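PDB 2WJQ: N-acetylneuraminic acid outer membrane channel protein NanC from Escherichia coli, which forms a monomeric outer-membrane channel of weak anion selectivity that lets N-acetylneuraminic acid, a sialic acid, enter the bacterium. Local coordinates for residues S11-Y16 with L202-Y207; D66-V71 with L92-T97; E168-L173 with Y184-Y189. One frame throughout, in Å; residues are numbered along the deposited sequence.

How the contacts relate
All three contacts lie in the wall of one twelve-stranded antiparallel beta-barrel. From the N terminus, the chain first meets contact 1, where the extracellular turn S11-Y16 is joined to L202-Y207 near the other end of the chain; it lies at the extracellular end of the seam between strands 2-10 and 199-214 and closes a loop around most of the protein. Contacts 2 and 3 nest inside that loop, in series, each closing its own hairpin. Contact 2 sits at the periplasmic rim, its centre about 35 Å from that of contact 1. Contact 3 abuts contact 1: strands 181-189 and 199-214 are neighbours, probably hydrogen-bonded through S206 O and D188 N (2.8 Å).

Contact 1: residues S11-Y16 with L202-Y207; sequences SGSHAY and LSENSY. With LDA (lauryl dimethylamine-N-oxide), chain M.
With CG anti to the backbone N (chi1 -171°) and a bend at the next bond (chi2 80°), the E204 side chain leaves its own backbone just before the strand N205-Y207 and pushes its carboxylate into the turn formed by S11, G12 and S13. OE2 of E204 takes the backbone N of S13 at 2.8 Å on its syn lone pair, and a weaker, bent bond from G12 N reaches the same oxygen at 2.8 Å. OE1 accepts from S13 OG; the 2.5 Å between them is very short, and its exact length is doubtful. R10 NH1 is a long, weak ion-pair partner of OE1. Shortened to an alanine, the side chain would no longer reach the turn, and the buried amides of G12 and S13 would probably lose their acceptor, S13 OG its carboxylate partner. G12 CA lies 3.3 Å from S203 O, a position suited to a residue without a side chain.

The S11 hydroxyl, held between the backbone N and carbonyl carbon (chi1 75°), faces N205 and accepts from its backbone N at 3.1 Å. The S11 N donates almost straight to N205 O at 2.8 Å, continuing the pairing of the two strands beyond R10. Water 1 links S11 OG to S203 O. On the barrel's outer surface one lauryl dimethylamine-N-oxide spans both segments: its head methyl CM2 is 3.4 Å from Y16 CD2, and its tail atom C12 is 3.4 Å from Y207 O.

The turn, in which H14 and A15 both face R10 as a G1 beta bulge, joins strands 2-10 and 15-25 on the extracellular side. Strand 199-214 runs beside strand 2-10 at the barrel's seam, with strand 181-189 on its other flank; strand 30-41 covers S13 and A15 through W39.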
loop_
_atom_site.group_PDB
_atom_site.type_symbol
_atom_site.label_atom_id
_atom_site.label_comp_id
_atom_site.label_asym_id
_atom_site.label_seq_id
_atom_site.Cartn_x
_atom_site.Cartn_y
_atom_site.Cartn_z
ATOM N N SER A 11 -13.831 8.474 -4.536
ATOM C CA SER A 11 -14.771 9.385 -5.202
ATOM C C SER A 11 -15.025 9.055 -6.686
ATOM O O SER A 11 -16.120 9.291 -7.201
ATOM C CB SER A 11 -14.252 10.822 -5.113
ATOM O OG SER A 11 -13.163 10.994 -6.029
ATOM N N GLY A 12 -14.019 8.546 -7.387
ATOM C CA GLY A 12 -14.172 8.267 -8.826
ATOM C C GLY A 12 -14.952 6.996 -9.049
ATOM O O GLY A 12 -15.910 6.962 -9.808
ATOM N N SER A 13 -14.567 5.951 -8.335
ATOM C CA SER A 13 -15.233 4.670 -8.423
ATOM C C SER A 13 -16.512 4.555 -7.583
ATOM O O SER A 13 -17.205 3.546 -7.677
ATOM C CB SER A 13 -14.263 3.555 -8.015
ATOM O OG SER A 13 -13.038 3.679 -8.707
ATOM N N HIS A 14 -16.816 5.555 -6.761
ATOM C CA HIS A 14 -18.005 5.518 -5.893
ATOM C C HIS A 14 -18.040 4.229 -5.083
ATOM O O HIS A 14 -19.015 3.483 -5.124
ATOM C CB HIS A 14 -19.302 5.628 -6.706
ATOM C CG HIS A 14 -19.493 6.948 -7.377
ATOM N ND1 HIS A 14 -20.496 7.828 -7.016
ATOM C CD2 HIS A 14 -18.825 7.537 -8.394
ATOM C CE1 HIS A 14 -20.431 8.905 -7.782
ATOM N NE2 HIS A 14 -19.416 8.760 -8.618
ATOM N N ALA A 15 -16.946 3.942 -4.387
ATOM C CA ALA A 15 -16.784 2.681 -3.683
ATOM C C ALA A 15 -16.369 2.948 -2.253
ATOM O O ALA A 15 -15.511 3.794 -2.011
ATOM C CB ALA A 15 -15.715 1.831 -4.357
ATOM N N TYR A 16 -16.987 2.224 -1.323
ATOM C CA TYR A 16 -16.506 2.147 0.055
ATOM C C TYR A 16 -15.535 0.997 0.189
ATOM O O TYR A 16 -15.726 -0.059 -0.426
ATOM C CB TYR A 16 -17.651 1.905 1.029
ATOM C CG TYR A 16 -18.529 3.089 1.217
ATOM C CD1 TYR A 16 -18.089 4.189 1.931
ATOM C CD2 TYR A 16 -19.806 3.120 0.675
ATOM C CE1 TYR A 16 -18.894 5.282 2.104
ATOM C CE2 TYR A 16 -20.624 4.206 0.859
ATOM C CZ TYR A 16 -20.171 5.266 1.567
ATOM O OH TYR A 16 -20.979 6.336 1.729
ATOM N N LEU A 202 -11.401 8.294 -14.486
ATOM C CA LEU A 202 -12.033 9.220 -13.539
ATOM C C LEU A 202 -11.045 9.558 -12.424
ATOM O O LEU A 202 -10.340 8.686 -11.904
ATOM C CB LEU A 202 -13.310 8.640 -12.963
ATOM C CG LEU A 202 -14.384 8.272 -13.996
ATOM C CD1 LEU A 202 -15.479 7.461 -13.325
ATOM C CD2 LEU A 202 -14.973 9.488 -14.689
ATOM N N SER A 203 -11.005 10.835 -12.063
ATOM C CA SER A 203 -10.166 11.296 -10.953
ATOM C C SER A 203 -10.546 10.503 -9.691
ATOM O O SER A 203 -11.703 10.400 -9.362
ATOM C CB SER A 203 -10.376 12.809 -10.771
ATOM O OG SER A 203 -9.528 13.299 -9.762
ATOM N N GLU A 204 -9.573 9.899 -9.014
ATOM C CA GLU A 204 -9.847 9.023 -7.882
ATOM C C GLU A 204 -9.282 9.627 -6.584
ATOM O O GLU A 204 -8.111 9.447 -6.262
ATOM C CB GLU A 204 -9.236 7.632 -8.132
ATOM C CG GLU A 204 -9.635 6.537 -7.111
ATOM C CD GLU A 204 -11.006 5.938 -7.392
ATOM O OE1 GLU A 204 -11.143 4.704 -7.457
ATOM O OE2 GLU A 204 -11.965 6.713 -7.531
ATOM N N ASN A 205 -10.121 10.365 -5.873
ATOM C CA ASN A 205 -9.789 10.911 -4.552
ATOM C C ASN A 205 -10.236 9.899 -3.511
ATOM O O ASN A 205 -11.306 9.320 -3.629
ATOM C CB ASN A 205 -10.510 12.242 -4.326
ATOM C CG ASN A 205 -10.068 13.318 -5.312
ATOM O OD1 ASN A 205 -10.828 13.720 -6.202
ATOM N ND2 ASN A 205 -8.851 13.784 -5.160
ATOM N N SER A 206 -9.409 9.649 -2.517
ATOM C CA SER A 206 -9.707 8.636 -1.521
ATOM C C SER A 206 -9.606 9.269 -0.132
ATOM O O SER A 206 -8.629 9.947 0.179
ATOM C CB SER A 206 -8.750 7.452 -1.694
ATOM O OG SER A 206 -8.820 6.529 -0.632
ATOM N N TYR A 207 -10.642 9.080 0.666
ATOM C CA TYR A 207 -10.712 9.661 1.997
ATOM C C TYR A 207 -10.879 8.516 2.970
ATOM O O TYR A 207 -11.837 7.747 2.845
ATOM C CB TYR A 207 -11.905 10.608 2.088
ATOM C CG TYR A 207 -11.947 11.622 0.960
ATOM C CD1 TYR A 207 -12.680 11.378 -0.213
ATOM C CD2 TYR A 207 -11.231 12.810 1.046
ATOM C CE1 TYR A 207 -12.705 12.319 -1.261
ATOM C CE2 TYR A 207 -11.258 13.753 0.016
ATOM C CZ TYR A 207 -11.986 13.508 -1.131
ATOM O OH TYR A 207 -11.991 14.449 -2.146
HETATM N N1 LDA M . -22.391 0.113 1.354
HETATM O O1 LDA M . -23.360 -0.521 1.834
HETATM C CM1 LDA M . -22.255 -0.255 -0.065
HETATM C CM2 LDA M . -22.690 1.554 1.393
HETATM C C1 LDA M . -21.141 -0.184 2.062
HETATM C C2 LDA M . -21.226 0.188 3.549
HETATM C C3 LDA M . -19.867 0.001 4.231
HETATM C C4 LDA M . -19.275 1.321 4.728
HETATM C C5 LDA M . -17.803 1.166 5.111
HETATM C C6 LDA M . -17.285 2.292 6.012
HETATM C C7 LDA M . -16.646 3.428 5.220
HETATM C C8 LDA M . -16.145 4.568 6.103
HETATM C C9 LDA M . -15.827 5.788 5.244
HETATM C C10 LDA M . -14.989 6.840 5.964
HETATM C C11 LDA M . -15.010 8.153 5.191
HETATM C C12 LDA M . -13.720 8.948 5.363
HETATM O O HOH W 1 -13.732 11.880 -8.264
#

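Contact 2: residues D66-V71 with L92-T97; sequences DDQWTV and LSWDAT. With LDA (lauryl dimethylamine-N-oxide), chain N; OCT (N-octane), chain I; LDA (lauryl dimethylamine-N-oxide), chain O.
W69 and W94 face each other across a beta hairpin, strands 69-80 and 83-95, at the periplasmic rim of the barrel. Backbone bonds pair T70 with S93 (T70 N to S93 O 2.9 Å, S93 N to T70 O 2.8 Å), and D95 N donates to Q68 O. Among polar side chains, D66 OD2 accepts from the backbone N-H of Q68 (an Asx turn) and of W69, together an Asx motif. The Q68 amide lies alongside W94, its plane nearly parallel to the indole (8°). The one N-H of W94 NE1 is shared between Q68 OE1 (3.3 Å) and the nearer water 3, which donates to OE1 and to a detergent oxide. D95 OD2 bonds to N101 on the next strand.

Apolar contacts join W69, V71, L92 and W94 on one face, which detergent and n-octane coat, consistent with tryptophans at the membrane interface. L92 reaches V71 with CD1 and W69 CZ3 with CD2. W94 CG stands anti to the backbone N (chi1 179°), laying its indole over W69 in an offset stack, planes 8° apart: octane covers one face of W69, W94 the opposite one, with W94 CD1 3.3 Å from W69 CE2.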
loop_
_atom_site.group_PDB
_atom_site.type_symbol
_atom_site.label_atom_id
_atom_site.label_comp_id
_atom_site.label_asym_id
_atom_site.label_seq_id
_atom_site.Cartn_x
_atom_site.Cartn_y
_atom_site.Cartn_z
ATOM N N ASP A 66 23.740 -0.278 9.512
ATOM C CA ASP A 66 24.376 0.443 10.633
ATOM C C ASP A 66 23.264 0.935 11.557
ATOM O O ASP A 66 22.142 0.446 11.462
ATOM C CB ASP A 66 25.292 1.579 10.147
ATOM C CG ASP A 66 24.541 2.752 9.503
ATOM O OD1 ASP A 66 25.230 3.651 8.962
ATOM O OD2 ASP A 66 23.296 2.816 9.541
ATOM N N ASP A 67 23.562 1.901 12.428
ATOM C CA ASP A 67 22.570 2.424 13.368
ATOM C C ASP A 67 21.352 3.071 12.685
ATOM O O ASP A 67 20.260 3.040 13.233
ATOM C CB ASP A 67 23.221 3.438 14.331
ATOM N N GLN A 68 21.536 3.636 11.494
ATOM C CA GLN A 68 20.477 4.423 10.836
ATOM C C GLN A 68 19.864 3.794 9.564
ATOM O O GLN A 68 18.753 4.162 9.157
ATOM C CB GLN A 68 21.052 5.803 10.488
ATOM C CG GLN A 68 21.462 6.609 11.709
ATOM C CD GLN A 68 22.002 7.978 11.349
ATOM O OE1 GLN A 68 21.543 8.610 10.391
ATOM N NE2 GLN A 68 22.970 8.454 12.120
ATOM N N TRP A 69 20.582 2.848 8.957
ATOM C CA TRP A 69 20.196 2.259 7.681
ATOM C C TRP A 69 19.786 0.788 7.838
ATOM O O TRP A 69 20.494 0.005 8.476
ATOM C CB TRP A 69 21.358 2.364 6.697
ATOM C CG TRP A 69 21.653 3.767 6.264
ATOM C CD1 TRP A 69 22.511 4.664 6.860
ATOM C CD2 TRP A 69 21.067 4.451 5.155
ATOM N NE1 TRP A 69 22.500 5.858 6.170
ATOM C CE2 TRP A 69 21.624 5.755 5.123
ATOM C CE3 TRP A 69 20.137 4.093 4.181
ATOM C CZ2 TRP A 69 21.278 6.687 4.154
ATOM C CZ3 TRP A 69 19.787 5.033 3.209
ATOM C CH2 TRP A 69 20.363 6.312 3.209
ATOM N N THR A 70 18.675 0.429 7.210
ATOM C CA THR A 70 18.141 -0.934 7.237
ATOM C C THR A 70 17.647 -1.311 5.869
ATOM O O THR A 70 16.971 -0.513 5.213
ATOM C CB THR A 70 16.940 -1.030 8.181
ATOM O OG1 THR A 70 17.336 -0.524 9.454
ATOM C CG2 THR A 70 16.436 -2.481 8.324
ATOM N N VAL A 71 17.968 -2.526 5.441
ATOM C CA VAL A 71 17.419 -3.081 4.213
ATOM C C VAL A 71 16.518 -4.261 4.571
ATOM O O VAL A 71 16.902 -5.127 5.353
ATOM C CB VAL A 71 18.506 -3.570 3.257
ATOM C CG1 VAL A 71 17.864 -4.070 1.901
ATOM C CG2 VAL A 71 19.506 -2.481 2.978
ATOM N N LEU A 92 14.603 -0.143 1.361
ATOM C CA LEU A 92 15.698 0.519 2.072
ATOM C C LEU A 92 15.122 1.625 2.948
ATOM O O LEU A 92 14.346 2.477 2.476
ATOM C CB LEU A 92 16.690 1.118 1.070
ATOM C CG LEU A 92 17.893 1.864 1.649
ATOM C CD1 LEU A 92 18.776 0.920 2.447
ATOM C CD2 LEU A 92 18.687 2.535 0.516
ATOM N N SER A 93 15.509 1.632 4.221
ATOM C CA SER A 93 15.007 2.618 5.169
ATOM C C SER A 93 16.144 3.358 5.851
ATOM O O SER A 93 17.181 2.756 6.189
ATOM C CB SER A 93 14.127 1.951 6.230
ATOM O OG SER A 93 12.986 1.397 5.598
ATOM N N TRP A 94 15.925 4.655 6.059
ATOM C CA TRP A 94 16.897 5.516 6.714
ATOM C C TRP A 94 16.231 6.272 7.852
ATOM O O TRP A 94 15.349 7.098 7.633
ATOM C CB TRP A 94 17.531 6.455 5.678
ATOM C CG TRP A 94 18.540 7.417 6.222
ATOM C CD1 TRP A 94 19.464 7.178 7.190
ATOM C CD2 TRP A 94 18.741 8.759 5.794
ATOM N NE1 TRP A 94 20.231 8.302 7.407
ATOM C CE2 TRP A 94 19.802 9.288 6.561
ATOM C CE3 TRP A 94 18.124 9.572 4.841
ATOM C CZ2 TRP A 94 20.259 10.602 6.404
ATOM C CZ3 TRP A 94 18.581 10.878 4.690
ATOM C CH2 TRP A 94 19.638 11.369 5.460
ATOM N N ASP A 95 16.628 5.955 9.076
ATOM C CA ASP A 95 16.189 6.710 10.243
ATOM C C ASP A 95 17.096 7.923 10.337
ATOM O O ASP A 95 18.069 7.895 11.060
ATOM C CB ASP A 95 16.304 5.871 11.528
ATOM C CG ASP A 95 15.235 4.806 11.617
ATOM O OD1 ASP A 95 15.592 3.610 11.738
ATOM O OD2 ASP A 95 14.033 5.152 11.525
ATOM N N ALA A 96 16.790 8.966 9.574
ATOM C CA ALA A 96 17.641 10.158 9.507
ATOM C C ALA A 96 17.810 10.847 10.874
ATOM O O ALA A 96 18.912 11.234 11.260
ATOM C CB ALA A 96 17.080 11.131 8.476
ATOM N N THR A 97 16.700 11.019 11.579
ATOM C CA THR A 97 16.712 11.478 12.959
ATOM C C THR A 97 15.765 10.603 13.780
ATOM O O THR A 97 15.086 9.721 13.242
ATOM C CB THR A 97 16.285 12.958 13.097
ATOM O OG1 THR A 97 14.928 13.120 12.673
ATOM C CG2 THR A 97 17.172 13.874 12.282
HETATM N N1 LDA N . 22.621 12.531 10.665
HETATM O O1 LDA N . 22.206 11.372 10.386
HETATM C CM1 LDA N . 22.285 12.823 12.071
HETATM C CM2 LDA N . 24.086 12.560 10.542
HETATM C C1 LDA N . 22.080 13.546 9.761
HETATM C C2 LDA N . 20.560 13.421 9.692
HETATM C C3 LDA N . 19.888 14.618 9.025
HETATM C C4 LDA N . 19.157 14.267 7.734
HETATM C C5 LDA N . 17.758 14.884 7.638
HETATM C C6 LDA N . 17.553 15.712 6.369
HETATM C C7 LDA N . 17.178 14.934 5.110
HETATM C C8 LDA N . 18.267 15.031 4.042
HETATM C C9 LDA N . 17.772 15.099 2.607
HETATM C C10 LDA N . 18.705 14.409 1.613
HETATM C C11 LDA N . 19.310 15.342 0.568
HETATM C C12 LDA N . 19.552 14.594 -0.738
HETATM C C1 OCT I . 22.906 1.708 -1.048
HETATM C C2 OCT I . 22.833 1.287 0.422
HETATM C C3 OCT I . 23.600 2.268 1.327
HETATM C C4 OCT I . 23.583 1.811 2.792
HETATM C C5 OCT I . 24.432 2.703 3.717
HETATM C C6 OCT I . 25.646 1.943 4.282
HETATM C C7 OCT I . 25.816 2.147 5.791
HETATM C C8 OCT I . 27.184 1.638 6.276
HETATM N N1 LDA O . 25.214 10.892 6.804
HETATM O O1 LDA O . 24.228 10.652 7.551
HETATM C CM1 LDA O . 25.899 12.098 7.312
HETATM C CM2 LDA O . 26.169 9.772 6.881
HETATM C C1 LDA O . 24.824 11.161 5.420
HETATM C C2 LDA O . 23.777 10.167 4.929
HETATM C C3 LDA O . 23.628 10.195 3.406
HETATM C C4 LDA O . 22.346 10.847 2.881
HETATM C C5 LDA O . 21.721 9.994 1.779
HETATM C C6 LDA O . 20.691 10.738 0.939
HETATM C C7 LDA O . 20.178 9.843 -0.189
HETATM C C8 LDA O . 18.656 9.689 -0.175
HETATM C C9 LDA O . 18.139 8.853 0.996
HETATM C C10 LDA O . 17.345 7.608 0.568
HETATM C C11 LDA O . 16.331 7.206 1.636
HETATM C C12 LDA O . 15.988 5.720 1.606
HETATM O O HOH W 2 16.651 2.104 9.285
HETATM O O HOH W 3 23.110 8.463 8.352
HETATM O O HOH W 4 13.602 -1.140 5.384
#

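Contact 3: residues E168-L173 with Y184-Y189; sequences ENAFVL and YIEYDY. With OCT (N-octane), chain H; OCT (N-octane), chain G.
E168-L173 and Y184-Y189 run antiparallel at 166°, their axes 4.7 Å apart, with six backbone hydrogen bonds in the pairs N169-Y189, F171-Y187 and L173-I185. They are the two arms of a transmembrane beta hairpin in the barrel wall, strands 165-175 and 181-189. Alternation sorts the side chains: N169, F171, L173, I185, Y187 and Y189 lie on one face, A170, V172, E186 and D188 on the other.

On the first face F171 and Y187 lie side by side and point the same way, F171 CD1 standing 3.9 Å from Y187 CD2 at the edge of the tyrosine ring. Both are coated by n-octane: one molecule's C1 lies over a face of F171, and another's C2 lies over the centre of the Y187 ring, as befits a surface turned to lipid. The ring of W146, on strand 142-153, lies parallel to that of F171. L173 CB and I185 CG1 touch at 4.1 Å farther along.

The opposite face therefore looks into the barrel, the channel side, and there two acids stand close together. With CG anti to the backbone N (chi1 167°) and the chain extended beyond, E186 runs past V172, whose CG2 packs on its carboxyl carbon, CD, at 3.8 Å. E186 OE1 and D188 OD1 are only 2.6 Å apart, so one of the acids probably holds a proton. R208 of the next strand makes salt bridges to both, which would offset their charge; R6 touches E186, and D188 OD2 also bonds to S206. V172 CG1 rests against Y184 CD2, and the Y184 hydroxyl bonds to D4 on strand 2-10.

N169 OD1 is hydrogen-bonded to T148 OG1 and W146 NE1 of strand 142-153, while its ND2 donates to water 5 at 2.8 Å, and that water donates in turn to Y189 O at 3.0 Å.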
loop_
_atom_site.group_PDB
_atom_site.type_symbol
_atom_site.label_atom_id
_atom_site.label_comp_id
_atom_site.label_asym_id
_atom_site.label_seq_id
_atom_site.Cartn_x
_atom_site.Cartn_y
_atom_site.Cartn_z
ATOM N N GLU A 168 0.099 6.849 -7.051
ATOM C CA GLU A 168 -0.692 7.060 -5.861
ATOM C C GLU A 168 0.121 7.940 -4.911
ATOM O O GLU A 168 1.353 7.810 -4.798
ATOM C CB GLU A 168 -1.047 5.752 -5.149
ATOM C CG GLU A 168 -1.824 4.720 -5.998
ATOM C CD GLU A 168 -2.119 3.402 -5.248
ATOM O OE1 GLU A 168 -1.927 3.366 -4.019
ATOM O OE2 GLU A 168 -2.577 2.417 -5.881
ATOM N N ASN A 169 -0.576 8.842 -4.237
ATOM C CA ASN A 169 0.018 9.629 -3.174
ATOM C C ASN A 169 -0.921 9.611 -1.989
ATOM O O ASN A 169 -2.073 10.041 -2.114
ATOM C CB ASN A 169 0.268 11.043 -3.642
ATOM C CG ASN A 169 1.482 11.147 -4.480
ATOM O OD1 ASN A 169 2.602 11.284 -3.963
ATOM N ND2 ASN A 169 1.294 11.080 -5.798
ATOM N N ALA A 170 -0.414 9.093 -0.867
ATOM C CA ALA A 170 -1.143 8.926 0.369
ATOM C C ALA A 170 -0.564 9.836 1.456
ATOM O O ALA A 170 0.664 9.862 1.683
ATOM C CB ALA A 170 -1.087 7.447 0.835
ATOM N N PHE A 171 -1.457 10.534 2.160
ATOM C CA PHE A 171 -1.093 11.468 3.217
ATOM C C PHE A 171 -1.858 11.066 4.463
ATOM O O PHE A 171 -3.094 11.021 4.456
ATOM C CB PHE A 171 -1.453 12.897 2.821
ATOM C CG PHE A 171 -0.847 13.320 1.530
ATOM C CD1 PHE A 171 -1.541 13.168 0.349
ATOM C CD2 PHE A 171 0.445 13.814 1.489
ATOM C CE1 PHE A 171 -0.982 13.541 -0.861
ATOM C CE2 PHE A 171 1.023 14.176 0.277
ATOM C CZ PHE A 171 0.292 14.032 -0.904
ATOM N N VAL A 172 -1.117 10.728 5.511
ATOM C CA VAL A 172 -1.680 10.207 6.741
ATOM C C VAL A 172 -1.310 11.097 7.926
ATOM O O VAL A 172 -0.131 11.374 8.161
ATOM C CB VAL A 172 -1.195 8.772 7.012
ATOM C CG1 VAL A 172 -1.891 8.208 8.243
ATOM C CG2 VAL A 172 -1.459 7.849 5.792
ATOM N N LEU A 173 -2.314 11.526 8.683
ATOM C CA LEU A 173 -2.088 12.214 9.955
ATOM C C LEU A 173 -2.509 11.280 11.098
ATOM O O LEU A 173 -3.672 10.919 11.205
ATOM C CB LEU A 173 -2.885 13.529 10.021
ATOM C CG LEU A 173 -2.684 14.365 11.290
ATOM C CD1 LEU A 173 -1.247 14.843 11.388
ATOM C CD2 LEU A 173 -3.666 15.538 11.359
ATOM N N TYR A 184 -6.305 7.812 13.088
ATOM C CA TYR A 184 -5.711 8.544 12.006
ATOM C C TYR A 184 -6.714 8.895 10.926
ATOM O O TYR A 184 -7.740 8.224 10.772
ATOM C CB TYR A 184 -4.542 7.776 11.410
ATOM C CG TYR A 184 -4.887 6.444 10.775
ATOM C CD1 TYR A 184 -4.852 5.257 11.522
ATOM C CD2 TYR A 184 -5.217 6.364 9.427
ATOM C CE1 TYR A 184 -5.148 4.054 10.953
ATOM C CE2 TYR A 184 -5.511 5.156 8.841
ATOM C CZ TYR A 184 -5.472 3.999 9.610
ATOM O OH TYR A 184 -5.759 2.795 9.023
ATOM N N ILE A 185 -6.377 9.941 10.177
ATOM C CA ILE A 185 -7.117 10.329 8.991
ATOM C C ILE A 185 -6.155 10.336 7.810
ATOM O O ILE A 185 -4.941 10.510 7.966
ATOM C CB ILE A 185 -7.843 11.685 9.159
ATOM C CG1 ILE A 185 -6.844 12.842 9.194
ATOM C CG2 ILE A 185 -8.722 11.646 10.422
ATOM C CD1 ILE A 185 -7.452 14.188 9.538
ATOM N N GLU A 186 -6.712 10.153 6.623
ATOM C CA GLU A 186 -5.892 9.953 5.450
ATOM C C GLU A 186 -6.582 10.463 4.196
ATOM O O GLU A 186 -7.801 10.315 4.035
ATOM C CB GLU A 186 -5.536 8.462 5.348
ATOM C CG GLU A 186 -4.939 8.024 4.037
ATOM C CD GLU A 186 -4.599 6.532 4.005
ATOM O OE1 GLU A 186 -4.222 6.036 2.917
ATOM O OE2 GLU A 186 -4.694 5.861 5.061
ATOM N N TYR A 187 -5.799 11.101 3.337
ATOM C CA TYR A 187 -6.241 11.473 1.999
ATOM C C TYR A 187 -5.289 10.824 1.018
ATOM O O TYR A 187 -4.058 10.916 1.201
ATOM C CB TYR A 187 -6.232 13.003 1.800
ATOM C CG TYR A 187 -6.387 13.359 0.353
ATOM C CD1 TYR A 187 -7.626 13.256 -0.265
ATOM C CD2 TYR A 187 -5.294 13.732 -0.415
ATOM C CE1 TYR A 187 -7.778 13.526 -1.604
ATOM C CE2 TYR A 187 -5.430 13.992 -1.767
ATOM C CZ TYR A 187 -6.679 13.892 -2.355
ATOM O OH TYR A 187 -6.828 14.144 -3.693
ATOM N N ASP A 188 -5.843 10.174 -0.017
ATOM C CA ASP A 188 -5.034 9.658 -1.126
ATOM C C ASP A 188 -5.509 10.217 -2.469
ATOM O O ASP A 188 -6.708 10.400 -2.689
ATOM C CB ASP A 188 -5.054 8.133 -1.204
ATOM C CG ASP A 188 -5.069 7.489 0.138
ATOM O OD1 ASP A 188 -4.000 7.496 0.789
ATOM O OD2 ASP A 188 -6.148 6.989 0.535
ATOM N N TYR A 189 -4.567 10.539 -3.333
ATOM C CA TYR A 189 -4.897 10.786 -4.728
ATOM C C TYR A 189 -4.346 9.594 -5.514
ATOM O O TYR A 189 -3.161 9.307 -5.496
ATOM C CB TYR A 189 -4.364 12.124 -5.245
ATOM C CG TYR A 189 -4.763 12.360 -6.675
ATOM C CD1 TYR A 189 -3.818 12.412 -7.697
ATOM C CD2 TYR A 189 -6.109 12.432 -7.020
ATOM C CE1 TYR A 189 -4.213 12.576 -9.033
ATOM C CE2 TYR A 189 -6.504 12.607 -8.330
ATOM C CZ TYR A 189 -5.563 12.679 -9.324
ATOM O OH TYR A 189 -6.018 12.842 -10.612
HETATM C C1 OCT H . -1.418 17.885 -0.833
HETATM C C2 OCT H . -2.614 17.030 -1.277
HETATM C C3 OCT H . -3.348 17.627 -2.492
HETATM C C4 OCT H . -3.287 16.694 -3.720
HETATM C C5 OCT H . -3.765 17.391 -5.006
HETATM C C6 OCT H . -4.886 16.629 -5.737
HETATM C C7 OCT H . -6.226 17.390 -5.677
HETATM C C8 OCT H . -6.946 17.399 -7.032
HETATM C C1 OCT G . -6.418 17.403 0.644
HETATM C C2 OCT G . -7.819 17.225 0.050
HETATM C C3 OCT G . -7.848 17.497 -1.464
HETATM C C4 OCT G . -9.289 17.488 -1.978
HETATM C C5 OCT G . -9.375 17.480 -3.510
HETATM C C6 OCT G . -10.818 17.200 -3.976
HETATM C C7 OCT G . -11.360 18.272 -4.935
HETATM C C8 OCT G . -12.844 18.549 -4.670
HETATM O O HOH W 5 -0.971 10.332 -7.263
#